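Molinate hydrolase (PDB 4WGX) probably hydrolyses the herbicide molinate, as a metal-dependent member of the amidohydrolase superfamily. Local coordinates at residues T108-T113 / A135-A140; W114-P119 / D174-V179; A343-P348 / P452-Y457. All coordinates share one frame; numbering follows the deposited sequence.

Overall arrangement
Contact 1 is the core of the three: its centre lies about 7 Å from that of the chain, between two parallel strands joined by backbone hydrogen bonds. Contacts 2 and 3 are partly buried, each centred about 17 Å out. Contact 2 shares helix 117-128 with the beta-alpha-beta unit of contact 1, and the two touch where Phe139 CE1 meets Leu117 CD1 at 3.6 Å; here a loop and helix start meet the end of helix 167-178 through an offset aromatic pair, a CH-pi contact and bridging waters. Contact 3 touches neither of the others. It joins the loop before helix 348-352 to the 452-457 loop by apolar and CH-pi packing, its polar side chains paired beyond the two segments.

Contact 1: T108-T113 / A135-A140; sequences TTVFDT and ARIFFA
Thr109 and Arg136 meet on one face of a parallel strand pair, where NH1 of Arg136 donates to OG1 of Thr109 over 3.0 Å. The hydroxyl sits at the edge of the guanidinium, in its plane, but the N-H...O angle of 131° shows a bent bond. NH1 also forms a salt bridge with Asp415, and NH2 one with Glu439. Thr109 CG2 meets the edge of the Phe138 ring, 3.8 Å from CE2. With an alanine here, Arg136 NH1 would keep Asp415 but is likely to be less firmly oriented, and a gap would probably open beside the Phe138 edge.

Phe111 and Phe138 both hold CG opposite the carbonyl carbon (chi1 -67° and -58°), which sends them side by side over the same face. They form an offset, nearly parallel pair with centroids 5.4 Å apart, CE1 of Phe111 lying 3.5 Å from CD2 of Phe138. On the other face, Val110 CG2 packs on Ile137 CG1 at 4.0 Å.

The backbone binds in parallel register: Val110 N reaches Arg136 O at 2.8 Å, and Phe138 N reaches Val110 O at 2.9 Å. Such bonding joins the two strands of a beta-alpha-beta unit, while Asp415 and Glu439 probably steady the guanidinium charge at the start of the strand pair.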
loop_
_atom_site.group_PDB
_atom_site.type_symbol
_atom_site.label_atom_id
_atom_site.label_comp_id
_atom_site.label_asym_id
_atom_site.label_seq_id
_atom_site.Cartn_x
_atom_site.Cartn_y
_atom_site.Cartn_z
ATOM N N THR A 108 2.704 40.681 12.934
ATOM C CA THR A 108 3.131 40.883 14.311
ATOM C C THR A 108 2.318 40.045 15.274
ATOM O O THR A 108 2.735 39.819 16.408
ATOM C CB THR A 108 3.022 42.370 14.721
ATOM O OG1 THR A 108 1.795 42.923 14.232
ATOM C CG2 THR A 108 4.171 43.163 14.144
ATOM N N THR A 109 1.162 39.584 14.810
ATOM C CA THR A 109 0.308 38.698 15.589
ATOM C C THR A 109 -0.119 37.481 14.752
ATOM O O THR A 109 -0.638 37.621 13.654
ATOM C CB THR A 109 -0.941 39.441 16.101
ATOM O OG1 THR A 109 -0.539 40.647 16.751
ATOM C CG2 THR A 109 -1.701 38.597 17.089
ATOM N N VAL A 110 0.112 36.286 15.279
ATOM C CA VAL A 110 -0.351 35.068 14.633
ATOM C C VAL A 110 -1.253 34.278 15.574
ATOM O O VAL A 110 -1.057 34.246 16.800
ATOM C CB VAL A 110 0.817 34.163 14.156
ATOM C CG1 VAL A 110 1.582 34.828 13.037
ATOM C CG2 VAL A 110 1.724 33.800 15.295
ATOM N N PHE A 111 -2.265 33.678 14.966
ATOM C CA PHE A 111 -3.199 32.811 15.654
ATOM C C PHE A 111 -2.978 31.393 15.129
ATOM O O PHE A 111 -3.176 31.111 13.953
ATOM C CB PHE A 111 -4.636 33.299 15.446
ATOM C CG PHE A 111 -4.921 34.623 16.102
ATOM C CD1 PHE A 111 -5.310 34.688 17.423
ATOM C CD2 PHE A 111 -4.785 35.800 15.404
ATOM C CE1 PHE A 111 -5.564 35.891 18.021
ATOM C CE2 PHE A 111 -5.036 37.011 16.011
ATOM C CZ PHE A 111 -5.423 37.053 17.311
ATOM N N ASP A 112 -2.533 30.515 16.015
ATOM C CA ASP A 112 -2.164 29.163 15.655
ATOM C C ASP A 112 -3.290 28.237 16.060
ATOM O O ASP A 112 -3.539 28.059 17.242
ATOM C CB ASP A 112 -0.836 28.773 16.327
ATOM C CG ASP A 112 -0.375 27.350 15.977
ATOM O OD1 ASP A 112 -1.205 26.430 15.950
ATOM O OD2 ASP A 112 0.831 27.155 15.743
ATOM N N THR A 113 -3.955 27.629 15.080
ATOM C CA THR A 113 -5.180 26.880 15.356
ATOM C C THR A 113 -4.973 25.375 15.425
ATOM O O THR A 113 -5.922 24.636 15.610
ATOM C CB THR A 113 -6.264 27.164 14.307
ATOM O OG1 THR A 113 -5.900 26.588 13.053
ATOM C CG2 THR A 113 -6.454 28.648 14.140
ATOM N N ALA A 135 6.719 37.028 16.078
ATOM C CA ALA A 135 5.353 37.490 16.165
ATOM C C ALA A 135 4.714 36.999 17.448
ATOM O O ALA A 135 5.039 35.943 17.973
ATOM C CB ALA A 135 4.558 37.040 14.969
ATOM N N ARG A 136 3.814 37.818 17.952
ATOM C CA ARG A 136 2.983 37.496 19.091
ATOM C C ARG A 136 2.129 36.274 18.766
ATOM O O ARG A 136 1.498 36.243 17.715
ATOM C CB ARG A 136 2.120 38.722 19.406
ATOM C CG ARG A 136 1.345 38.709 20.695
ATOM C CD ARG A 136 0.553 40.016 20.844
ATOM N NE ARG A 136 1.415 41.187 20.983
ATOM C CZ ARG A 136 1.643 42.097 20.040
ATOM N NH1 ARG A 136 1.085 42.009 18.848
ATOM N NH2 ARG A 136 2.445 43.120 20.298
ATOM N N ILE A 137 2.116 35.274 19.647
ATOM C CA ILE A 137 1.363 34.043 19.397
ATOM C C ILE A 137 0.146 33.891 20.277
ATOM O O ILE A 137 0.255 33.994 21.494
ATOM C CB ILE A 137 2.223 32.773 19.631
ATOM C CG1 ILE A 137 3.443 32.762 18.713
ATOM C CG2 ILE A 137 1.378 31.510 19.421
ATOM C CD1 ILE A 137 4.383 31.616 18.970
ATOM N N PHE A 138 -1.001 33.616 19.662
ATOM C CA PHE A 138 -2.134 33.050 20.402
ATOM C C PHE A 138 -2.507 31.702 19.792
ATOM O O PHE A 138 -2.490 31.564 18.581
ATOM C CB PHE A 138 -3.325 33.993 20.390
ATOM C CG PHE A 138 -3.025 35.349 20.957
ATOM C CD1 PHE A 138 -2.903 35.538 22.321
ATOM C CD2 PHE A 138 -2.868 36.437 20.122
ATOM C CE1 PHE A 138 -2.620 36.794 22.833
ATOM C CE2 PHE A 138 -2.591 37.678 20.626
ATOM C CZ PHE A 138 -2.472 37.860 21.985
ATOM N N PHE A 139 -2.859 30.719 20.618
ATOM C CA PHE A 139 -3.033 29.362 20.116
ATOM C C PHE A 139 -4.222 28.604 20.695
ATOM O O PHE A 139 -4.743 28.951 21.754
ATOM C CB PHE A 139 -1.759 28.565 20.369
ATOM C CG PHE A 139 -1.385 28.440 21.811
ATOM C CD1 PHE A 139 -2.048 27.559 22.637
ATOM C CD2 PHE A 139 -0.348 29.189 22.337
ATOM C CE1 PHE A 139 -1.698 27.429 23.964
ATOM C CE2 PHE A 139 0.011 29.065 23.667
ATOM C CZ PHE A 139 -0.665 28.180 24.479
ATOM N N ALA A 140 -4.631 27.562 19.968
ATOM C CA ALA A 140 -5.739 26.687 20.352
ATOM C C ALA A 140 -5.257 25.460 21.077
ATOM O O ALA A 140 -6.026 24.806 21.771
ATOM C CB ALA A 140 -6.522 26.249 19.131
#

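Contact 2: W114-P119 / D174-V179; sequences WNALEP and DAMFEV
Phe177 and Trp114 form the main aromatic contact, an offset, nearly parallel pair with planes 15° apart and little overlap. Atom CD1 of Phe177 lies above a face of the indole, toward its rim, and comes within 3.4 Å of Trp114 CZ2. On the other side of the phenylalanine ring sits the methyl of Ala116: its CB is 4.1 Å from the ring centroid and 17° off the normal, which meets the geometry of a CH-pi contact. The same CB also packs on Met176 CG at 3.9 Å. Farther along, Leu117 CB touches Val179 CG2 at 4.1 Å, the two side chains crossing at about a right angle.

Two waters bridge the segments. Water 1 donates to Asn115 O and to Phe177 O, the latter at 3.0 Å, and weakly accepts from Leu117 N. Water 2 donates to Met176 O at 2.8 Å and accepts from Glu118 N. Ala116 occupies the N-cap position of helix 117-128, where its methyl cannot cap, and water takes up amides of the first turn. In the TIM-barrel fold of this family, residues 113-116 link strand 107-112 to helix 117-128; here the start of that helix faces the last turn of helix 167-178.

Trp114 has CG anti to the backbone N (chi1 -180°), which carries the indole across to Phe177. Phe154 also meets the indole, and Trp114 O is hydrogen-bonded to His68 ND1. Asn115 is tied by ND2 to Asp112, and Glu118 reaches Asn462 of the second subunit.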
loop_
_atom_site.group_PDB
_atom_site.type_symbol
_atom_site.label_atom_id
_atom_site.label_comp_id
_atom_site.label_asym_id
_atom_site.label_seq_id
_atom_site.Cartn_x
_atom_site.Cartn_y
_atom_site.Cartn_z
ATOM N N TRP A 114 -3.739 24.921 15.279
ATOM C CA TRP A 114 -3.415 23.522 15.537
ATOM C C TRP A 114 -1.927 23.362 15.723
ATOM O O TRP A 114 -1.147 23.718 14.856
ATOM C CB TRP A 114 -3.886 22.598 14.409
ATOM C CG TRP A 114 -3.556 21.179 14.685
ATOM C CD1 TRP A 114 -4.202 20.349 15.537
ATOM C CD2 TRP A 114 -2.478 20.421 14.132
ATOM N NE1 TRP A 114 -3.606 19.117 15.546
ATOM C CE2 TRP A 114 -2.539 19.138 14.692
ATOM C CE3 TRP A 114 -1.464 20.706 13.216
ATOM C CZ2 TRP A 114 -1.635 18.137 14.368
ATOM C CZ3 TRP A 114 -0.563 19.712 12.894
ATOM C CH2 TRP A 114 -0.661 18.440 13.459
ATOM N N ASN A 115 -1.543 22.777 16.845
ATOM C CA ASN A 115 -0.142 22.656 17.213
ATOM C C ASN A 115 -0.023 21.736 18.411
ATOM O O ASN A 115 -1.023 21.277 18.934
ATOM C CB ASN A 115 0.450 24.035 17.520
ATOM C CG ASN A 115 1.955 24.081 17.360
ATOM O OD1 ASN A 115 2.662 23.120 17.656
ATOM N ND2 ASN A 115 2.451 25.207 16.884
ATOM N N ALA A 116 1.199 21.452 18.833
ATOM C CA ALA A 116 1.416 20.684 20.045
ATOM C C ALA A 116 1.466 21.645 21.224
ATOM O O ALA A 116 2.213 22.609 21.208
ATOM C CB ALA A 116 2.685 19.882 19.945
ATOM N N LEU A 117 0.656 21.378 22.234
ATOM C CA LEU A 117 0.405 22.341 23.293
ATOM C C LEU A 117 1.685 22.754 24.039
ATOM O O LEU A 117 1.964 23.939 24.185
ATOM C CB LEU A 117 -0.625 21.773 24.266
ATOM C CG LEU A 117 -1.074 22.664 25.423
ATOM C CD1 LEU A 117 -1.723 23.925 24.911
ATOM C CD2 LEU A 117 -2.013 21.901 26.294
ATOM N N GLU A 118 2.478 21.782 24.477
ATOM C CA GLU A 118 3.675 22.079 25.264
ATOM C C GLU A 118 4.626 23.060 24.557
ATOM O O GLU A 118 4.916 24.144 25.092
ATOM C CB GLU A 118 4.415 20.791 25.615
ATOM C CG GLU A 118 5.729 21.014 26.342
ATOM C CD GLU A 118 6.369 19.720 26.812
ATOM O OE1 GLU A 118 5.834 19.081 27.738
ATOM O OE2 GLU A 118 7.413 19.343 26.254
ATOM N N PRO A 119 5.099 22.709 23.344
ATOM C CA PRO A 119 6.049 23.641 22.730
ATOM C C PRO A 119 5.442 24.977 22.296
ATOM O O PRO A 119 6.167 25.971 22.257
ATOM C CB PRO A 119 6.573 22.860 21.516
ATOM C CG PRO A 119 5.556 21.838 21.228
ATOM C CD PRO A 119 4.943 21.480 22.543
ATOM N N ASP A 174 1.751 11.456 18.402
ATOM C CA ASP A 174 0.304 11.567 18.478
ATOM C C ASP A 174 -0.100 12.114 19.853
ATOM O O ASP A 174 -0.980 12.947 19.934
ATOM C CB ASP A 174 -0.395 10.220 18.194
ATOM C CG ASP A 174 -0.445 9.883 16.705
ATOM O OD1 ASP A 174 -0.123 10.768 15.891
ATOM O OD2 ASP A 174 -0.816 8.738 16.358
ATOM N N ALA A 175 0.552 11.668 20.924
ATOM C CA ALA A 175 0.191 12.142 22.259
ATOM C C ALA A 175 0.477 13.633 22.438
ATOM O O ALA A 175 -0.304 14.342 23.056
ATOM C CB ALA A 175 0.916 11.347 23.332
ATOM N N MET A 176 1.592 14.113 21.905
ATOM C CA MET A 176 1.952 15.492 22.160
ATOM C C MET A 176 1.085 16.413 21.320
ATOM O O MET A 176 0.869 17.559 21.721
ATOM C CB MET A 176 3.446 15.742 21.926
ATOM C CG MET A 176 3.831 16.196 20.561
ATOM S SD MET A 176 5.584 16.587 20.442
ATOM C CE MET A 176 5.598 17.126 18.751
ATOM N N PHE A 177 0.568 15.939 20.185
ATOM C CA PHE A 177 -0.487 16.737 19.524
ATOM C C PHE A 177 -1.927 16.549 20.065
ATOM O O PHE A 177 -2.671 17.505 20.166
ATOM C CB PHE A 177 -0.500 16.482 18.021
ATOM C CG PHE A 177 0.671 17.068 17.301
ATOM C CD1 PHE A 177 0.645 18.369 16.838
ATOM C CD2 PHE A 177 1.802 16.312 17.096
ATOM C CE1 PHE A 177 1.729 18.898 16.176
ATOM C CE2 PHE A 177 2.885 16.825 16.440
ATOM C CZ PHE A 177 2.856 18.119 15.979
ATOM N N GLU A 178 -2.337 15.331 20.385
ATOM C CA GLU A 178 -3.713 15.085 20.815
ATOM C C GLU A 178 -4.017 15.581 22.231
ATOM O O GLU A 178 -5.099 16.106 22.473
ATOM C CB GLU A 178 -4.039 13.595 20.742
ATOM C CG GLU A 178 -4.305 13.089 19.347
ATOM C CD GLU A 178 -4.472 11.586 19.292
ATOM O OE1 GLU A 178 -4.607 10.959 20.365
ATOM O OE2 GLU A 178 -4.466 11.038 18.168
ATOM N N VAL A 179 -3.086 15.371 23.156
ATOM C CA VAL A 179 -3.228 15.834 24.538
ATOM C C VAL A 179 -4.544 15.285 25.112
ATOM O O VAL A 179 -5.259 15.937 25.857
ATOM C CB VAL A 179 -3.094 17.407 24.579
ATOM C CG1 VAL A 179 -3.572 18.061 25.857
ATOM C CG2 VAL A 179 -1.639 17.777 24.379
HETATM O O HOH W 1 -1.713 20.098 21.253
HETATM O O HOH W 2 2.064 18.768 23.939
#

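Contact 3: A343-P348 / P452-Y457; sequences AGCTDP and PLVTAY
With chi1 at -146°, well off a staggered value, Tyr457 turns a face of its ring to Pro348, while Val454, its CG1 opposite the backbone N (chi1 -179°), directs that methyl at Asp347 and Pro348. Pro348 CB stands 3.6 Å from the centroid of the Tyr457 ring, offset toward the rim and 16° off the normal, a CH-pi contact. Pro348 CG adds an approach of 3.4 Å to Tyr457 CD1. The phenol OH is bonded to Asp349, which helps fix the rotation of the ring.

Beside this pair, Val454 CG1 lies 3.9 Å from Pro348 CD and equally near Asp347 CA. The carbonyl O of Val454 also comes within 3.1 Å of Pro348 CD, so the proline ring is met by backbone as well as side chains. Cys345 SG packs against Thr455 CG2 at 3.6 Å; the threonine hydroxyl is bound to Glu97.

Asp347 uses OD1 to cap the amide of Asp349, and its OD2 forms a salt bridge with Arg459. An aspartate at the N-cap followed by a proline in the first turn is a classic helix start, here opening helix 348-352 after strand 337-339, with the 452-457 loop near the C-terminus folded against it.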
loop_
_atom_site.group_PDB
_atom_site.type_symbol
_atom_site.label_atom_id
_atom_site.label_comp_id
_atom_site.label_asym_id
_atom_site.label_seq_id
_atom_site.Cartn_x
_atom_site.Cartn_y
_atom_site.Cartn_z
ATOM N N ALA A 343 -0.799 28.116 6.743
ATOM C CA ALA A 343 0.613 28.138 6.372
ATOM C C ALA A 343 1.536 27.769 7.517
ATOM O O ALA A 343 1.228 27.980 8.680
ATOM C CB ALA A 343 0.994 29.486 5.845
ATOM N N GLY A 344 2.684 27.223 7.150
ATOM C CA GLY A 344 3.718 26.871 8.095
ATOM C C GLY A 344 5.070 27.037 7.433
ATOM O O GLY A 344 5.146 27.326 6.246
ATOM N N CYS A 345 6.134 26.877 8.205
ATOM C CA CYS A 345 7.477 26.919 7.659
ATOM C C CYS A 345 7.902 25.516 7.194
ATOM O O CYS A 345 8.286 24.668 7.994
ATOM C CB CYS A 345 8.441 27.481 8.704
ATOM S SG CYS A 345 10.144 27.483 8.177
ATOM N N THR A 346 7.820 25.285 5.891
ATOM C CA THR A 346 7.993 23.947 5.339
ATOM C C THR A 346 9.461 23.546 5.315
ATOM O O THR A 346 10.342 24.350 5.018
ATOM C CB THR A 346 7.401 23.847 3.923
ATOM O OG1 THR A 346 6.014 24.182 3.964
ATOM C CG2 THR A 346 7.519 22.436 3.380
ATOM N N ASP A 347 9.716 22.296 5.668
ATOM C CA ASP A 347 11.060 21.760 5.653
ATOM C C ASP A 347 11.666 21.911 4.263
ATOM O O ASP A 347 11.012 21.611 3.268
ATOM C CB ASP A 347 11.061 20.290 6.065
ATOM C CG ASP A 347 12.442 19.770 6.371
ATOM O OD1 ASP A 347 13.151 19.393 5.425
ATOM O OD2 ASP A 347 12.810 19.726 7.560
ATOM N N PRO A 348 12.917 22.388 4.190
ATOM C CA PRO A 348 13.578 22.597 2.899
ATOM C C PRO A 348 13.740 21.330 2.038
ATOM O O PRO A 348 13.783 21.447 0.820
ATOM C CB PRO A 348 14.952 23.158 3.288
ATOM C CG PRO A 348 15.111 22.905 4.708
ATOM C CD PRO A 348 13.757 22.833 5.309
ATOM N N PRO A 452 18.574 30.019 12.306
ATOM C CA PRO A 452 17.962 29.042 11.406
ATOM C C PRO A 452 18.102 27.624 11.907
ATOM O O PRO A 452 19.153 27.201 12.372
ATOM C CB PRO A 452 18.723 29.241 10.109
ATOM C CG PRO A 452 19.090 30.668 10.137
ATOM C CD PRO A 452 19.421 30.965 11.564
ATOM N N LEU A 453 17.003 26.897 11.811
ATOM C CA LEU A 453 16.899 25.590 12.419
ATOM C C LEU A 453 16.319 24.650 11.377
ATOM O O LEU A 453 17.049 23.885 10.763
ATOM C CB LEU A 453 16.046 25.661 13.672
ATOM C CG LEU A 453 15.814 24.347 14.404
ATOM C CD1 LEU A 453 17.125 23.730 14.790
ATOM C CD2 LEU A 453 14.968 24.573 15.624
ATOM N N VAL A 454 15.014 24.751 11.149
ATOM C CA VAL A 454 14.385 24.111 10.010
ATOM C C VAL A 454 14.944 24.660 8.702
ATOM O O VAL A 454 15.236 23.897 7.786
ATOM C CB VAL A 454 12.848 24.302 10.032
ATOM C CG1 VAL A 454 12.193 23.610 8.837
ATOM C CG2 VAL A 454 12.256 23.752 11.304
ATOM N N THR A 455 15.097 25.977 8.614
ATOM C CA THR A 455 15.527 26.611 7.368
ATOM C C THR A 455 17.043 26.542 7.133
ATOM O O THR A 455 17.522 26.945 6.081
ATOM C CB THR A 455 15.088 28.092 7.304
ATOM O OG1 THR A 455 15.623 28.804 8.424
ATOM C CG2 THR A 455 13.563 28.213 7.306
ATOM N N ALA A 456 17.797 26.041 8.103
ATOM C CA ALA A 456 19.226 25.803 7.900
ATOM C C ALA A 456 19.436 24.787 6.777
ATOM O O ALA A 456 18.944 23.664 6.857
ATOM C CB ALA A 456 19.869 25.322 9.186
ATOM N N TYR A 457 20.168 25.181 5.738
ATOM C CA TYR A 457 20.293 24.378 4.516
ATOM C C TYR A 457 21.490 24.860 3.705
ATOM O O TYR A 457 21.742 26.053 3.668
ATOM C CB TYR A 457 19.013 24.488 3.690
ATOM C CG TYR A 457 18.600 23.261 2.920
ATOM C CD1 TYR A 457 18.217 22.102 3.568
ATOM C CD2 TYR A 457 18.535 23.290 1.538
ATOM C CE1 TYR A 457 17.816 20.990 2.855
ATOM C CE2 TYR A 457 18.142 22.190 0.818
ATOM C CZ TYR A 457 17.781 21.043 1.478
ATOM O OH TYR A 457 17.367 19.954 0.762
#